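Local coordinates for protein NAD nucleotidase (Haemophilus influenzae, PDB 3ZTV) that degrades NAD to adenosine and nicotinamide riboside, acting as a zinc-dependent 5'-nucleotidase and NAD(P) pyrophosphatase of the periplasm, at residues I290-L300 with L324-D334; L76-A85 with I343-A354. All blocks are in the same frame, centred on the assembly; numbering follows the deposited sequence.

Contact 2 encloses contact 1 along the chain: residues 76-85 come first, then 290-300 and 324-334, and 343-354 close the loop. Contact 1 forms one end of the seven-stranded mixed sheet, where strand 330-332 lies beside strand 284-295. Helix 337-353 follows strand 330-332 directly, so the chain passes from the sheet border of contact 1 into the long helix of contact 2. The contact centres are 27 Å apart, their nearest atoms about 9 Å, and they do not touch. Contact 2 sets that helix against residues 76-85 of the calcineurin-like phosphoesterase region, with the side chain of Tyr77 about 9 Å from that of the zinc ligand His22, and next to helices 423-429 and 545-555.

Contact 1: residues I290-L300 with L324-D334; sequences IPHVLMSSHKL and LKSMKSISLDD
The carboxylate of Asp333 takes hold of Ser297 through both of its oxygens: Ser297 OG donates to the syn lone pair of Asp333 OD2 at 2.6 Å, and Ser297 N donates to Asp333 OD1 at 2.9 Å, reaching it 30° out of the carboxylate plane. A water also donates to OD1, and two acceptor oxygens are what suit an aspartate to this place. Ser297 OG, placed between its backbone N and carbonyl carbon (chi1 69°), lies over a face of its neighbour's imidazole, that of His298.

This fork closes a parallel strand pair at the border of the mixed sheet, 290-295 against 330-332. Four backbone bonds alternate along the pair, from Val293 N to Ser329 O at 2.8 Å through to Asp333 N with Met295 O at 3.0 Å. The chain turns out of the strand at Asp333 with a positive phi.

Val293, Met295, Ile330 and Leu332 share one apolar face. Met295 is long and flexible enough to reach across it: CG anti to the backbone N (chi1 -170°) and an extended chi2 carry SD to 4.0 Å from Leu324 CD2, and the bend at chi3 turns CE toward Ile330 CD1. Helix 314-325 thus packs against this face through Leu324, while Val41 and Ile43 of strand 37-43 also touch Met295.

On the other face Leu294 and Ser331 meet helix 46-59. Ser331 OG donates to the syn lone pair of Asp334 OD2 at 2.6 Å and is also bonded to Lys52, while Leu294 CD2 rests 3.8 Å from that same carboxylate oxygen.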
loop_
_atom_site.group_PDB
_atom_site.type_symbol
_atom_site.label_atom_id
_atom_site.label_comp_id
_atom_site.label_asym_id
_atom_site.label_seq_id
_atom_site.Cartn_x
_atom_site.Cartn_y
_atom_site.Cartn_z
ATOM N N ILE A 290 4.323 6.701 -34.254
ATOM C CA ILE A 290 4.228 8.074 -34.744
ATOM C C ILE A 290 3.448 8.944 -33.767
ATOM O O ILE A 290 2.265 8.699 -33.519
ATOM C CB ILE A 290 3.509 8.150 -36.094
ATOM C CG1 ILE A 290 4.084 7.134 -37.083
ATOM C CG2 ILE A 290 3.594 9.572 -36.660
ATOM C CD1 ILE A 290 3.240 6.969 -38.342
ATOM N N PRO A 291 4.108 9.949 -33.182
ATOM C CA PRO A 291 3.367 10.972 -32.437
ATOM C C PRO A 291 2.910 12.084 -33.390
ATOM O O PRO A 291 3.728 12.919 -33.800
ATOM C CB PRO A 291 4.409 11.500 -31.450
ATOM C CG PRO A 291 5.719 11.320 -32.163
ATOM C CD PRO A 291 5.565 10.165 -33.127
ATOM N N HIS A 292 1.629 12.090 -33.760
ATOM C CA HIS A 292 1.122 13.077 -34.724
ATOM C C HIS A 292 0.807 14.406 -34.050
ATOM O O HIS A 292 -0.142 14.493 -33.262
ATOM C CB HIS A 292 -0.171 12.587 -35.374
ATOM C CG HIS A 292 -0.022 11.342 -36.197
ATOM N ND1 HIS A 292 -0.216 10.071 -35.697
ATOM C CD2 HIS A 292 0.274 11.186 -37.509
ATOM C CE1 HIS A 292 -0.033 9.184 -36.662
ATOM N NE2 HIS A 292 0.258 9.838 -37.774
ATOM N N VAL A 293 1.568 15.448 -34.374
ATOM C CA VAL A 293 1.239 16.794 -33.911
ATOM C C VAL A 293 0.243 17.428 -34.877
ATOM O O VAL A 293 0.489 17.521 -36.088
ATOM C CB VAL A 293 2.490 17.675 -33.789
ATOM C CG1 VAL A 293 2.107 19.111 -33.441
ATOM C CG2 VAL A 293 3.415 17.120 -32.736
ATOM N N LEU A 294 -0.894 17.863 -34.341
ATOM C CA LEU A 294 -1.982 18.422 -35.128
ATOM C C LEU A 294 -1.758 19.917 -35.279
ATOM O O LEU A 294 -1.803 20.650 -34.292
ATOM C CB LEU A 294 -3.309 18.150 -34.419
ATOM C CG LEU A 294 -3.541 16.681 -34.035
ATOM C CD1 LEU A 294 -4.787 16.555 -33.172
ATOM C CD2 LEU A 294 -3.633 15.792 -35.274
ATOM N N MET A 295 -1.524 20.376 -36.505
ATOM C CA MET A 295 -1.118 21.761 -36.735
ATOM C C MET A 295 -1.906 22.413 -37.866
ATOM O O MET A 295 -2.232 21.765 -38.863
ATOM C CB MET A 295 0.385 21.804 -37.036
ATOM C CG MET A 295 1.006 23.201 -37.064
ATOM S SD MET A 295 2.794 23.155 -37.306
ATOM C CE MET A 295 3.284 22.389 -35.763
ATOM N N SER A 296 -2.243 23.688 -37.690
ATOM C CA SER A 296 -2.831 24.483 -38.760
ATOM C C SER A 296 -1.770 24.994 -39.731
ATOM O O SER A 296 -0.638 25.265 -39.337
ATOM C CB SER A 296 -3.586 25.667 -38.166
ATOM O OG SER A 296 -4.066 26.524 -39.191
ATOM N N SER A 297 -2.148 25.120 -41.000
ATOM C CA SER A 297 -1.267 25.718 -41.998
ATOM C C SER A 297 -1.483 27.224 -42.114
ATOM O O SER A 297 -0.783 27.889 -42.877
ATOM C CB SER A 297 -1.509 25.087 -43.369
ATOM O OG SER A 297 -2.779 25.460 -43.866
ATOM N N HIS A 298 -2.445 27.761 -41.368
ATOM C CA HIS A 298 -2.934 29.120 -41.634
ATOM C C HIS A 298 -2.230 30.234 -40.863
ATOM O O HIS A 298 -2.242 31.395 -41.298
ATOM C CB HIS A 298 -4.452 29.184 -41.447
ATOM C CG HIS A 298 -5.196 28.239 -42.337
ATOM N ND1 HIS A 298 -5.182 28.347 -43.712
ATOM C CD2 HIS A 298 -5.942 27.145 -42.055
ATOM C CE1 HIS A 298 -5.903 27.371 -44.235
ATOM N NE2 HIS A 298 -6.375 26.628 -43.251
ATOM N N LYS A 299 -1.629 29.900 -39.727
ATOM C CA LYS A 299 -0.842 30.864 -38.969
ATOM C C LYS A 299 0.622 30.488 -39.048
ATOM O O LYS A 299 1.043 29.456 -38.521
ATOM C CB LYS A 299 -1.287 30.947 -37.500
ATOM C CG LYS A 299 -0.448 31.919 -36.653
ATOM C CD LYS A 299 -0.828 31.881 -35.177
ATOM C CE LYS A 299 -2.155 32.571 -34.920
ATOM N NZ LYS A 299 -2.596 32.373 -33.509
ATOM N N LEU A 300 1.398 31.325 -39.721
ATOM C CA LEU A 300 2.834 31.127 -39.805
ATOM C C LEU A 300 3.483 32.491 -39.619
ATOM O O LEU A 300 3.815 33.176 -40.595
ATOM C CB LEU A 300 3.220 30.527 -41.159
ATOM C CG LEU A 300 2.651 29.141 -41.496
ATOM C CD1 LEU A 300 2.824 28.839 -42.976
ATOM C CD2 LEU A 300 3.269 28.033 -40.639
ATOM N N LEU A 324 6.727 21.661 -43.547
ATOM C CA LEU A 324 5.732 21.007 -42.705
ATOM C C LEU A 324 5.064 19.830 -43.421
ATOM O O LEU A 324 4.832 18.777 -42.814
ATOM C CB LEU A 324 4.685 22.023 -42.241
ATOM C CG LEU A 324 5.200 23.109 -41.286
ATOM C CD1 LEU A 324 4.132 24.153 -41.009
ATOM C CD2 LEU A 324 5.687 22.501 -39.974
ATOM N N LYS A 325 4.749 19.997 -44.701
ATOM C CA LYS A 325 4.082 18.955 -45.473
ATOM C C LYS A 325 4.965 17.719 -45.649
ATOM O O LYS A 325 4.458 16.609 -45.828
ATOM C CB LYS A 325 3.639 19.497 -46.837
ATOM C CG LYS A 325 2.501 20.504 -46.761
ATOM C CD LYS A 325 2.230 21.153 -48.118
ATOM C CE LYS A 325 1.014 22.067 -48.041
ATOM N NZ LYS A 325 0.822 22.881 -49.275
ATOM N N SER A 326 6.279 17.903 -45.584
ATOM C CA SER A 326 7.199 16.800 -45.823
ATOM C C SER A 326 7.414 15.941 -44.579
ATOM O O SER A 326 8.077 14.905 -44.648
ATOM C CB SER A 326 8.541 17.329 -46.332
ATOM O OG SER A 326 9.259 17.963 -45.292
ATOM N N MET A 327 6.863 16.366 -43.443
ATOM C CA MET A 327 7.115 15.677 -42.180
ATOM C C MET A 327 6.037 14.673 -41.805
ATOM O O MET A 327 4.851 14.996 -41.778
ATOM C CB MET A 327 7.300 16.693 -41.062
ATOM C CG MET A 327 8.420 17.656 -41.356
ATOM S SD MET A 327 8.590 18.949 -40.127
ATOM C CE MET A 327 8.980 17.966 -38.699
ATOM N N LYS A 328 6.474 13.457 -41.499
ATOM C CA LYS A 328 5.585 12.358 -41.147
ATOM C C LYS A 328 4.812 12.615 -39.850
ATOM O O LYS A 328 3.680 12.155 -39.690
ATOM C CB LYS A 328 6.405 11.064 -41.031
ATOM C CG LYS A 328 5.598 9.825 -40.724
ATOM C CD LYS A 328 6.399 8.569 -41.044
ATOM C CE LYS A 328 5.496 7.350 -41.042
ATOM N NZ LYS A 328 4.206 7.645 -41.733
ATOM N N SER A 329 5.423 13.349 -38.925
ATOM C CA SER A 329 4.868 13.524 -37.581
ATOM C C SER A 329 4.054 14.811 -37.419
ATOM O O SER A 329 3.624 15.126 -36.314
ATOM C CB SER A 329 5.987 13.498 -36.539
ATOM O OG SER A 329 6.816 12.350 -36.702
ATOM N N ILE A 330 3.899 15.572 -38.501
ATOM C CA ILE A 330 3.048 16.760 -38.523
ATOM C C ILE A 330 1.832 16.445 -39.376
ATOM O O ILE A 330 1.966 15.940 -40.496
ATOM C CB ILE A 330 3.782 17.992 -39.123
ATOM C CG1 ILE A 330 5.029 18.331 -38.305
ATOM C CG2 ILE A 330 2.826 19.190 -39.251
ATOM C CD1 ILE A 330 4.751 18.718 -36.857
ATOM N N SER A 331 0.644 16.740 -38.864
ATOM C CA SER A 331 -0.570 16.546 -39.632
ATOM C C SER A 331 -1.265 17.894 -39.768
ATOM O O SER A 331 -1.696 18.483 -38.776
ATOM C CB SER A 331 -1.480 15.551 -38.919
ATOM O OG SER A 331 -2.576 15.185 -39.733
ATOM N N LEU A 332 -1.378 18.393 -40.993
ATOM C CA LEU A 332 -1.935 19.733 -41.225
ATOM C C LEU A 332 -3.428 19.747 -41.526
ATOM O O LEU A 332 -3.922 18.964 -42.343
ATOM C CB LEU A 332 -1.202 20.442 -42.374
ATOM C CG LEU A 332 0.287 20.702 -42.181
ATOM C CD1 LEU A 332 0.940 21.084 -43.507
ATOM C CD2 LEU A 332 0.537 21.773 -41.134
ATOM N N ASP A 333 -4.137 20.660 -40.859
ATOM C CA ASP A 333 -5.506 21.040 -41.213
ATOM C C ASP A 333 -6.516 19.899 -41.193
ATOM O O ASP A 333 -7.429 19.861 -42.016
ATOM C CB ASP A 333 -5.530 21.740 -42.583
ATOM C CG ASP A 333 -4.694 23.007 -42.609
ATOM O OD1 ASP A 333 -4.628 23.726 -41.587
ATOM O OD2 ASP A 333 -4.097 23.284 -43.669
ATOM N N ASP A 334 -6.377 18.971 -40.249
ATOM C CA ASP A 334 -7.419 17.967 -40.067
ATOM C C ASP A 334 -8.660 18.642 -39.493
ATOM O O ASP A 334 -8.561 19.429 -38.558
ATOM C CB ASP A 334 -6.980 16.871 -39.095
ATOM C CG ASP A 334 -5.728 16.159 -39.535
ATOM O OD1 ASP A 334 -5.771 15.415 -40.540
ATOM O OD2 ASP A 334 -4.703 16.333 -38.851
HETATM O O HOH W 1 -6.576 24.606 -39.780
#

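Contact 2: residues L76-A85 with I343-A354; sequences LYFTLFGGSA and IAKYKSEKDRLA
Helix 337-353 lies against the short helix 76-79 and the turn that leads into helix 84-93, and Tyr77 enters it as a knob among Ile343, Tyr346, Lys347 and Lys350. The aliphatic part of Lys350 lies across the Tyr77 ring: CD sits 3.8 Å from the ring centroid and 7° off the normal, a CH-pi contact. The bend at chi3 (73°) brings CE over the same face, 3.5 Å from CZ of Tyr77. A lysine suits this place because its methylenes can pack on a ring while the chain still carries a charged end. Tyr77 OH lies against the root of the Lys347 side chain, 3.4 Å from its CB, and is hydrogen-bonded to Glu26, which also forms a salt bridge with Lys347.

In this calcineurin-like phosphoesterase region the Tyr77 side chain is about 9 Å from that of the zinc ligand His22. Farther along residues 76-85, Phe81 pairs with Tyr346 in a T-shaped (edge-to-face) stack, centroids 5.1 Å apart and planes at 84°, with the tyrosine edge directed at the phenylalanine face. Glu349 OE1 lies at the edge of the Phe81 ring. Ala85 is small enough to let the Tyr346 ring come close, its CB 3.8 Å from the centroid and over the face. Gly82 and Gly83, both with positive phi, shape the type I' turn joining Phe81 to Ser84. Leu80 CD1 wedges between Lys350 CG at 3.7 Å and the methyl of Ala354. At the ring edge one water links Tyr346 OH, 2.7 Å away, to Ser84 OG.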
loop_
_atom_site.group_PDB
_atom_site.type_symbol
_atom_site.label_atom_id
_atom_site.label_comp_id
_atom_site.label_asym_id
_atom_site.label_seq_id
_atom_site.Cartn_x
_atom_site.Cartn_y
_atom_site.Cartn_z
ATOM N N LEU A 76 -12.969 27.944 -20.442
ATOM C CA LEU A 76 -14.389 28.221 -20.219
ATOM C C LEU A 76 -15.306 27.161 -20.830
ATOM O O LEU A 76 -16.491 27.100 -20.505
ATOM C CB LEU A 76 -14.782 29.617 -20.732
ATOM C CG LEU A 76 -14.275 30.812 -19.921
ATOM C CD1 LEU A 76 -14.673 32.104 -20.619
ATOM C CD2 LEU A 76 -14.831 30.783 -18.511
ATOM N N TYR A 77 -14.773 26.320 -21.716
ATOM C CA TYR A 77 -15.583 25.224 -22.250
ATOM C C TYR A 77 -15.975 24.226 -21.161
ATOM O O TYR A 77 -16.990 23.540 -21.286
ATOM C CB TYR A 77 -14.887 24.513 -23.414
ATOM C CG TYR A 77 -15.001 25.265 -24.724
ATOM C CD1 TYR A 77 -16.211 25.317 -25.419
ATOM C CD2 TYR A 77 -13.910 25.918 -25.273
ATOM C CE1 TYR A 77 -16.321 26.004 -26.620
ATOM C CE2 TYR A 77 -14.011 26.613 -26.480
ATOM C CZ TYR A 77 -15.225 26.641 -27.148
ATOM O OH TYR A 77 -15.356 27.330 -28.342
ATOM N N PHE A 78 -15.180 24.140 -20.094
ATOM C CA PHE A 78 -15.620 23.379 -18.937
ATOM C C PHE A 78 -16.556 24.208 -18.066
ATOM O O PHE A 78 -17.681 23.800 -17.787
ATOM C CB PHE A 78 -14.472 22.884 -18.056
ATOM C CG PHE A 78 -14.972 22.258 -16.803
ATOM C CD1 PHE A 78 -15.665 21.073 -16.861
ATOM C CD2 PHE A 78 -14.866 22.910 -15.589
ATOM C CE1 PHE A 78 -16.184 20.499 -15.725
ATOM C CE2 PHE A 78 -15.388 22.341 -14.444
ATOM C CZ PHE A 78 -16.044 21.136 -14.516
ATOM N N THR A 79 -16.061 25.359 -17.625
ATOM C CA THR A 79 -16.741 26.200 -16.647
ATOM C C THR A 79 -18.191 26.514 -17.005
ATOM O O THR A 79 -19.067 26.455 -16.156
ATOM C CB THR A 79 -15.971 27.514 -16.477
ATOM O OG1 THR A 79 -14.581 27.221 -16.269
ATOM C CG2 THR A 79 -16.512 28.320 -15.300
ATOM N N LEU A 80 -18.441 26.831 -18.266
ATOM C CA LEU A 80 -19.765 27.310 -18.657
ATOM C C LEU A 80 -20.716 26.193 -19.046
ATOM O O LEU A 80 -21.918 26.430 -19.217
ATOM C CB LEU A 80 -19.643 28.330 -19.785
ATOM C CG LEU A 80 -18.815 29.554 -19.403
ATOM C CD1 LEU A 80 -18.596 30.467 -20.603
ATOM C CD2 LEU A 80 -19.480 30.320 -18.270
ATOM N N PHE A 81 -20.188 24.971 -19.167
ATOM C CA PHE A 81 -20.985 23.833 -19.615
ATOM C C PHE A 81 -20.988 22.636 -18.665
ATOM O O PHE A 81 -21.708 21.671 -18.907
ATOM C CB PHE A 81 -20.557 23.390 -21.019
ATOM C CG PHE A 81 -20.684 24.478 -22.044
ATOM C CD1 PHE A 81 -21.919 24.778 -22.603
ATOM C CD2 PHE A 81 -19.588 25.234 -22.415
ATOM C CE1 PHE A 81 -22.058 25.808 -23.534
ATOM C CE2 PHE A 81 -19.714 26.260 -23.344
ATOM C CZ PHE A 81 -20.952 26.544 -23.905
ATOM N N GLY A 82 -20.182 22.688 -17.605
ATOM C CA GLY A 82 -20.143 21.616 -16.620
ATOM C C GLY A 82 -19.758 20.262 -17.188
ATOM O O GLY A 82 -20.165 19.230 -16.650
ATOM N N GLY A 83 -18.986 20.250 -18.273
ATOM C CA GLY A 83 -18.522 19.001 -18.856
ATOM C C GLY A 83 -19.284 18.527 -20.081
ATOM O O GLY A 83 -18.825 17.618 -20.778
ATOM N N SER A 84 -20.435 19.141 -20.358
ATOM C CA SER A 84 -21.268 18.688 -21.473
ATOM C C SER A 84 -20.614 18.908 -22.840
ATOM O O SER A 84 -20.828 18.123 -23.760
ATOM C CB SER A 84 -22.657 19.325 -21.432
ATOM O OG SER A 84 -22.586 20.705 -21.694
ATOM N N ALA A 85 -19.836 19.979 -22.984
ATOM C CA ALA A 85 -19.138 20.231 -24.242
ATOM C C ALA A 85 -18.044 19.188 -24.468
ATOM O O ALA A 85 -17.883 18.669 -25.576
ATOM C CB ALA A 85 -18.553 21.630 -24.255
ATOM N N ILE A 343 -18.600 22.340 -32.175
ATOM C CA ILE A 343 -17.784 23.427 -31.654
ATOM C C ILE A 343 -18.360 24.807 -32.011
ATOM O O ILE A 343 -18.315 25.734 -31.201
ATOM C CB ILE A 343 -16.308 23.273 -32.063
ATOM C CG1 ILE A 343 -15.707 22.044 -31.368
ATOM C CG2 ILE A 343 -15.508 24.513 -31.687
ATOM C CD1 ILE A 343 -14.304 21.696 -31.841
ATOM N N ALA A 344 -18.917 24.940 -33.212
ATOM C CA ALA A 344 -19.570 26.187 -33.606
ATOM C C ALA A 344 -20.728 26.503 -32.668
ATOM O O ALA A 344 -20.903 27.646 -32.231
ATOM C CB ALA A 344 -20.063 26.095 -35.047
ATOM N N LYS A 345 -21.518 25.485 -32.356
ATOM C CA LYS A 345 -22.640 25.642 -31.442
ATOM C C LYS A 345 -22.177 26.063 -30.051
ATOM O O LYS A 345 -22.726 27.000 -29.458
ATOM C CB LYS A 345 -23.454 24.348 -31.359
ATOM C CG LYS A 345 -24.596 24.406 -30.357
ATOM C CD LYS A 345 -25.365 23.094 -30.289
ATOM C CE LYS A 345 -24.543 22.004 -29.619
ATOM N NZ LYS A 345 -25.293 20.719 -29.541
ATOM N N TYR A 346 -21.169 25.368 -29.521
ATOM C CA TYR A 346 -20.679 25.662 -28.174
ATOM C C TYR A 346 -19.948 26.996 -28.098
ATOM O O TYR A 346 -20.034 27.703 -27.089
ATOM C CB TYR A 346 -19.813 24.516 -27.616
ATOM C CG TYR A 346 -20.622 23.316 -27.192
ATOM C CD1 TYR A 346 -21.467 23.383 -26.095
ATOM C CD2 TYR A 346 -20.543 22.113 -27.885
ATOM C CE1 TYR A 346 -22.218 22.287 -25.699
ATOM C CE2 TYR A 346 -21.291 21.016 -27.497
ATOM C CZ TYR A 346 -22.125 21.110 -26.405
ATOM O OH TYR A 346 -22.870 20.019 -26.013
ATOM N N LYS A 347 -19.232 27.345 -29.160
ATOM C CA LYS A 347 -18.539 28.624 -29.210
ATOM C C LYS A 347 -19.530 29.799 -29.142
ATOM O O LYS A 347 -19.313 30.761 -28.406
ATOM C CB LYS A 347 -17.667 28.715 -30.463
ATOM C CG LYS A 347 -16.759 29.932 -30.494
ATOM C CD LYS A 347 -15.763 29.846 -31.641
ATOM C CE LYS A 347 -14.726 30.958 -31.562
ATOM N NZ LYS A 347 -13.660 30.787 -32.588
ATOM N N SER A 348 -20.613 29.714 -29.912
ATOM C CA SER A 348 -21.671 30.723 -29.872
ATOM C C SER A 348 -22.325 30.797 -28.488
ATOM O O SER A 348 -22.544 31.888 -27.951
ATOM C CB SER A 348 -22.714 30.418 -30.947
ATOM O OG SER A 348 -22.175 30.621 -32.239
ATOM N N GLU A 349 -22.644 29.643 -27.905
ATOM C CA GLU A 349 -23.218 29.620 -26.559
ATOM C C GLU A 349 -22.243 30.202 -25.538
ATOM O O GLU A 349 -22.639 30.969 -24.651
ATOM C CB GLU A 349 -23.615 28.196 -26.154
ATOM C CG GLU A 349 -24.795 27.616 -26.931
ATOM C CD GLU A 349 -25.132 26.190 -26.521
ATOM O OE1 GLU A 349 -24.746 25.783 -25.406
ATOM O OE2 GLU A 349 -25.785 25.478 -27.315
ATOM N N LYS A 350 -20.970 29.834 -25.665
ATOM C CA LYS A 350 -19.937 30.311 -24.755
ATOM C C LYS A 350 -19.867 31.838 -24.734
ATOM O O LYS A 350 -19.745 32.450 -23.669
ATOM C CB LYS A 350 -18.579 29.698 -25.119
ATOM C CG LYS A 350 -17.462 30.030 -24.140
ATOM C CD LYS A 350 -16.195 29.245 -24.461
ATOM C CE LYS A 350 -15.511 29.784 -25.701
ATOM N NZ LYS A 350 -14.778 31.047 -25.411
ATOM N N ASP A 351 -19.970 32.454 -25.908
ATOM C CA ASP A 351 -19.879 33.907 -26.003
ATOM C C ASP A 351 -21.018 34.603 -25.259
ATOM O O ASP A 351 -20.833 35.687 -24.704
ATOM C CB ASP A 351 -19.806 34.355 -27.467
ATOM C CG ASP A 351 -18.505 33.943 -28.136
ATOM O OD1 ASP A 351 -17.545 33.584 -27.418
ATOM O OD2 ASP A 351 -18.439 33.982 -29.383
ATOM N N ARG A 352 -22.190 33.974 -25.239
ATOM C CA ARG A 352 -23.325 34.498 -24.478
ATOM C C ARG A 352 -23.113 34.272 -22.978
ATOM O O ARG A 352 -23.201 35.195 -22.175
ATOM C CB ARG A 352 -24.639 33.850 -24.927
ATOM C CG ARG A 352 -24.979 34.040 -26.404
ATOM C CD ARG A 352 -26.323 33.397 -26.752
ATOM N NE ARG A 352 -27.468 34.215 -26.359
ATOM C CZ ARG A 352 -28.733 33.808 -26.418
ATOM N NH1 ARG A 352 -29.024 32.586 -26.844
ATOM N NH2 ARG A 352 -29.711 34.626 -26.050
ATOM N N LEU A 353 -22.783 33.037 -22.609
ATOM C CA LEU A 353 -22.671 32.652 -21.202
ATOM C C LEU A 353 -21.535 33.359 -20.467
ATOM O O LEU A 353 -21.630 33.603 -19.265
ATOM C CB LEU A 353 -22.523 31.130 -21.069
ATOM C CG LEU A 353 -23.721 30.320 -21.566
ATOM C CD1 LEU A 353 -23.399 28.828 -21.605
ATOM C CD2 LEU A 353 -24.938 30.598 -20.683
ATOM N N ALA A 354 -20.462 33.693 -21.183
ATOM C CA ALA A 354 -19.306 34.318 -20.561
ATOM C C ALA A 354 -19.589 35.743 -20.099
ATOM O O ALA A 354 -18.830 36.302 -19.304
ATOM C CB ALA A 354 -18.104 34.294 -21.499
HETATM O O HOH W 2 -24.521 20.524 -23.905
#